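PDB 3AF6: transcription termination factor FttA from Pyrococcus horikoshii, which probably terminates transcription across the archaeal genome by cutting nascent RNA as a zinc-dependent endonuclease and degrading the released transcript as a 5'-3' exonuclease. Local coordinates for residues 259-264 and 365-370. Sequence-based numbering, arbitrary orientation.
Sequences LDHCGM and TGDFKF. With ZN (zinc ion), chain J.
His261, on the short helical turn that begins at Leu259, and Asp367, in the loop following strand 360-364, meet at a zinc ion that bridges two backbones no nearer than 8.2 Å, the spacing between the CA atoms of His261 and Gly366. The imidazole of His261 presents NE2 to the metal at 2.2 Å, while its ND1 is hydrogen-bonded to Asp217. Histidine suits this place because its two nitrogens can serve metal and carboxylate at once; the second-shell Asp217 and the zinc, at opposite nitrogens, together hold the ring's rotation, and the aspartate would be expected to make NE2 a stronger donor to zinc. From the facing loop Asp367 sends OD1 to the same ion at 2.5 Å, its carboxylate plane turned 78° from the imidazole. Aspartate fits here because a carboxylate can bind two metals at once, which lets Asp367 bridge both zincs. The 3.4 Å between His261 NE2 and Asp367 OD1 reflects their shared ligation and is not a hydrogen bond. Asp260 adds its own OD1, 2.5 Å from the zinc; with chi1 at 54°, CG lies between backbone N and carbonyl carbon, and the carboxylate reaches the metal beside its neighbour's ring. His618 also binds this zinc, and the second is held by Asp367 with His256, His258 and His344: the dinuclear centre of the metallo-beta-lactamase fold, with Asp260 and His261 from its HxHxDH motif.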
ATOM      1  N   LEU A 259      -8.339   0.723  -2.997  1.00 37.96           N
ATOM      2  CA  LEU A 259      -9.452   1.442  -2.381  1.00 37.05           C
ATOM      3  C   LEU A 259     -10.307   0.605  -1.432  1.00 36.75           C
ATOM      4  O   LEU A 259     -10.916   1.135  -0.497  1.00 34.67           O
ATOM      5  CB  LEU A 259     -10.344   2.060  -3.471  1.00 36.13           C
ATOM      6  CG  LEU A 259      -9.753   3.167  -4.357  1.00 36.37           C
ATOM      7  CD1 LEU A 259     -10.806   3.594  -5.359  1.00 37.36           C
ATOM      8  CD2 LEU A 259      -9.299   4.357  -3.533  1.00 33.60           C
ATOM      9  N   ASP A 260     -10.363  -0.696  -1.677  1.00 36.35           N
ATOM     10  CA  ASP A 260     -11.145  -1.573  -0.832  1.00 36.24           C
ATOM     11  C   ASP A 260     -10.411  -1.931   0.459  1.00 34.43           C
ATOM     12  O   ASP A 260     -10.789  -2.875   1.145  1.00 37.16           O
ATOM     13  CB  ASP A 260     -11.521  -2.838  -1.591  1.00 40.06           C
ATOM     14  CG  ASP A 260     -10.315  -3.546  -2.182  1.00 48.76           C
ATOM     15  OD1 ASP A 260     -10.497  -4.656  -2.731  1.00 52.82           O
ATOM     16  OD2 ASP A 260      -9.184  -3.004  -2.106  1.00 51.61           O
ATOM     17  N   HIS A 261      -9.364  -1.182   0.786  1.00 30.78           N
ATOM     18  CA  HIS A 261      -8.623  -1.407   2.027  1.00 31.37           C
ATOM     19  C   HIS A 261      -8.219  -0.079   2.678  1.00 31.69           C
ATOM     20  O   HIS A 261      -7.989  -0.011   3.889  1.00 30.21           O
ATOM     21  CB  HIS A 261      -7.378  -2.283   1.776  1.00 31.22           C
ATOM     22  CG  HIS A 261      -7.709  -3.698   1.422  1.00 31.13           C
ATOM     23  ND1 HIS A 261      -7.794  -4.702   2.364  1.00 32.53           N
ATOM     24  CD2 HIS A 261      -8.069  -4.257   0.244  1.00 29.52           C
ATOM     25  CE1 HIS A 261      -8.196  -5.817   1.780  1.00 31.41           C
ATOM     26  NE2 HIS A 261      -8.371  -5.573   0.494  1.00 29.97           N
ATOM     27  N   CYS A 262      -8.140   0.982   1.877  1.00 31.59           N
ATOM     28  CA  CYS A 262      -7.777   2.290   2.417  1.00 33.99           C
ATOM     29  C   CYS A 262      -8.666   3.407   1.844  1.00 33.15           C
ATOM     30  O   CYS A 262      -8.475   4.584   2.154  1.00 33.22           O
ATOM     31  CB  CYS A 262      -6.322   2.590   2.088  1.00 33.31           C
ATOM     32  SG  CYS A 262      -6.128   2.865   0.324  1.00 42.78           S
ATOM     33  N   GLY A 263      -9.630   3.030   1.013  1.00 31.91           N
ATOM     34  CA  GLY A 263     -10.505   4.003   0.382  1.00 34.42           C
ATOM     35  C   GLY A 263     -11.297   4.986   1.232  1.00 35.54           C
ATOM     36  O   GLY A 263     -11.498   6.128   0.817  1.00 35.30           O
ATOM     37  N   MET A 264     -11.771   4.556   2.395  1.00 36.55           N
ATOM     38  CA  MET A 264     -12.538   5.440   3.271  1.00 38.26           C
ATOM     39  C   MET A 264     -11.665   6.185   4.271  1.00 37.78           C
ATOM     40  O   MET A 264     -12.147   7.053   5.000  1.00 38.80           O
ATOM     41  CB  MET A 264     -13.599   4.646   4.042  1.00 39.78           C
ATOM     42  CG  MET A 264     -14.835   4.305   3.237  1.00 42.53           C
ATOM     43  SD  MET A 264     -15.749   5.786   2.788  1.00 46.06           S
ATOM     44  CE  MET A 264     -16.307   6.310   4.398  1.00 44.51           C
ATOM     45  N   THR A 365      -3.819 -11.147   7.156  1.00 29.82           N
ATOM     46  CA  THR A 365      -3.302 -11.309   5.825  1.00 29.44           C
ATOM     47  C   THR A 365      -3.539 -10.238   4.756  1.00 32.64           C
ATOM     48  O   THR A 365      -2.675 -10.013   3.903  1.00 32.78           O
ATOM     49  CB  THR A 365      -3.790 -12.648   5.322  1.00 27.21           C
ATOM     50  OG1 THR A 365      -2.664 -13.455   4.998  1.00 34.30           O
ATOM     51  CG2 THR A 365      -4.676 -12.492   4.144  1.00 24.08           C
ATOM     52  N   GLY A 366      -4.683  -9.562   4.794  1.00 34.38           N
ATOM     53  CA  GLY A 366      -4.958  -8.591   3.753  1.00 33.48           C
ATOM     54  C   GLY A 366      -5.046  -9.446   2.496  1.00 36.47           C
ATOM     55  O   GLY A 366      -5.477 -10.599   2.553  1.00 36.60           O
ATOM     56  N   ASP A 367      -4.659  -8.915   1.348  1.00 37.40           N
ATOM     57  CA  ASP A 367      -4.694  -9.741   0.154  1.00 37.13           C
ATOM     58  C   ASP A 367      -3.276 -10.251  -0.011  1.00 37.43           C
ATOM     59  O   ASP A 367      -2.314  -9.504   0.212  1.00 36.75           O
ATOM     60  CB  ASP A 367      -5.118  -8.919  -1.058  1.00 41.38           C
ATOM     61  CG  ASP A 367      -6.610  -8.665  -1.096  1.00 43.01           C
ATOM     62  OD1 ASP A 367      -7.021  -7.702  -1.763  1.00 45.55           O
ATOM     63  OD2 ASP A 367      -7.376  -9.429  -0.473  1.00 47.02           O
ATOM     64  N   PHE A 368      -3.139 -11.524  -0.374  1.00 35.66           N
ATOM     65  CA  PHE A 368      -1.815 -12.096  -0.550  1.00 34.08           C
ATOM     66  C   PHE A 368      -1.737 -13.137  -1.644  1.00 33.08           C
ATOM     67  O   PHE A 368      -2.735 -13.716  -2.055  1.00 33.86           O
ATOM     68  CB  PHE A 368      -1.294 -12.700   0.765  1.00 33.87           C
ATOM     69  CG  PHE A 368      -1.925 -14.022   1.138  1.00 32.84           C
ATOM     70  CD1 PHE A 368      -3.188 -14.069   1.733  1.00 27.91           C
ATOM     71  CD2 PHE A 368      -1.229 -15.221   0.931  1.00 31.56           C
ATOM     72  CE1 PHE A 368      -3.747 -15.275   2.125  1.00 26.71           C
ATOM     73  CE2 PHE A 368      -1.783 -16.445   1.321  1.00 30.08           C
ATOM     74  CZ  PHE A 368      -3.045 -16.471   1.922  1.00 28.62           C
ATOM     75  N   LYS A 369      -0.521 -13.361  -2.111  1.00 32.93           N
ATOM     76  CA  LYS A 369      -0.257 -14.329  -3.163  1.00 33.85           C
ATOM     77  C   LYS A 369       0.826 -15.248  -2.571  1.00 33.11           C
ATOM     78  O   LYS A 369       1.762 -14.770  -1.928  1.00 31.54           O
ATOM     79  CB  LYS A 369       0.233 -13.577  -4.414  1.00 32.64           C
ATOM     80  CG  LYS A 369       0.368 -14.411  -5.679  1.00 32.23           C
ATOM     81  CD  LYS A 369      -0.960 -14.929  -6.215  1.00 33.06           C
ATOM     82  CE  LYS A 369      -0.702 -15.946  -7.331  1.00 34.30           C
ATOM     83  NZ  LYS A 369      -1.926 -16.422  -8.019  1.00 35.84           N
ATOM     84  N   PHE A 370       0.703 -16.559  -2.754  1.00 33.59           N
ATOM     85  CA  PHE A 370       1.708 -17.449  -2.165  1.00 35.05           C
ATOM     86  C   PHE A 370       2.570 -18.251  -3.150  1.00 36.18           C
ATOM     87  O   PHE A 370       2.917 -19.406  -2.903  1.00 36.65           O
ATOM     88  CB  PHE A 370       1.045 -18.380  -1.141  1.00 32.97           C
ATOM     89  CG  PHE A 370       1.998 -18.932  -0.107  1.00 31.46           C
ATOM     90  CD1 PHE A 370       2.971 -18.110   0.472  1.00 28.81           C
ATOM     91  CD2 PHE A 370       1.910 -20.269   0.301  1.00 28.92           C
ATOM     92  CE1 PHE A 370       3.841 -18.609   1.442  1.00 27.50           C
ATOM     93  CE2 PHE A 370       2.772 -20.779   1.266  1.00 28.27           C
ATOM     94  CZ  PHE A 370       3.745 -19.948   1.844  1.00 27.03           C
TER
HETATM   95 ZN    ZN J 658      -9.104  -6.315  -1.398  1.00125.50          ZN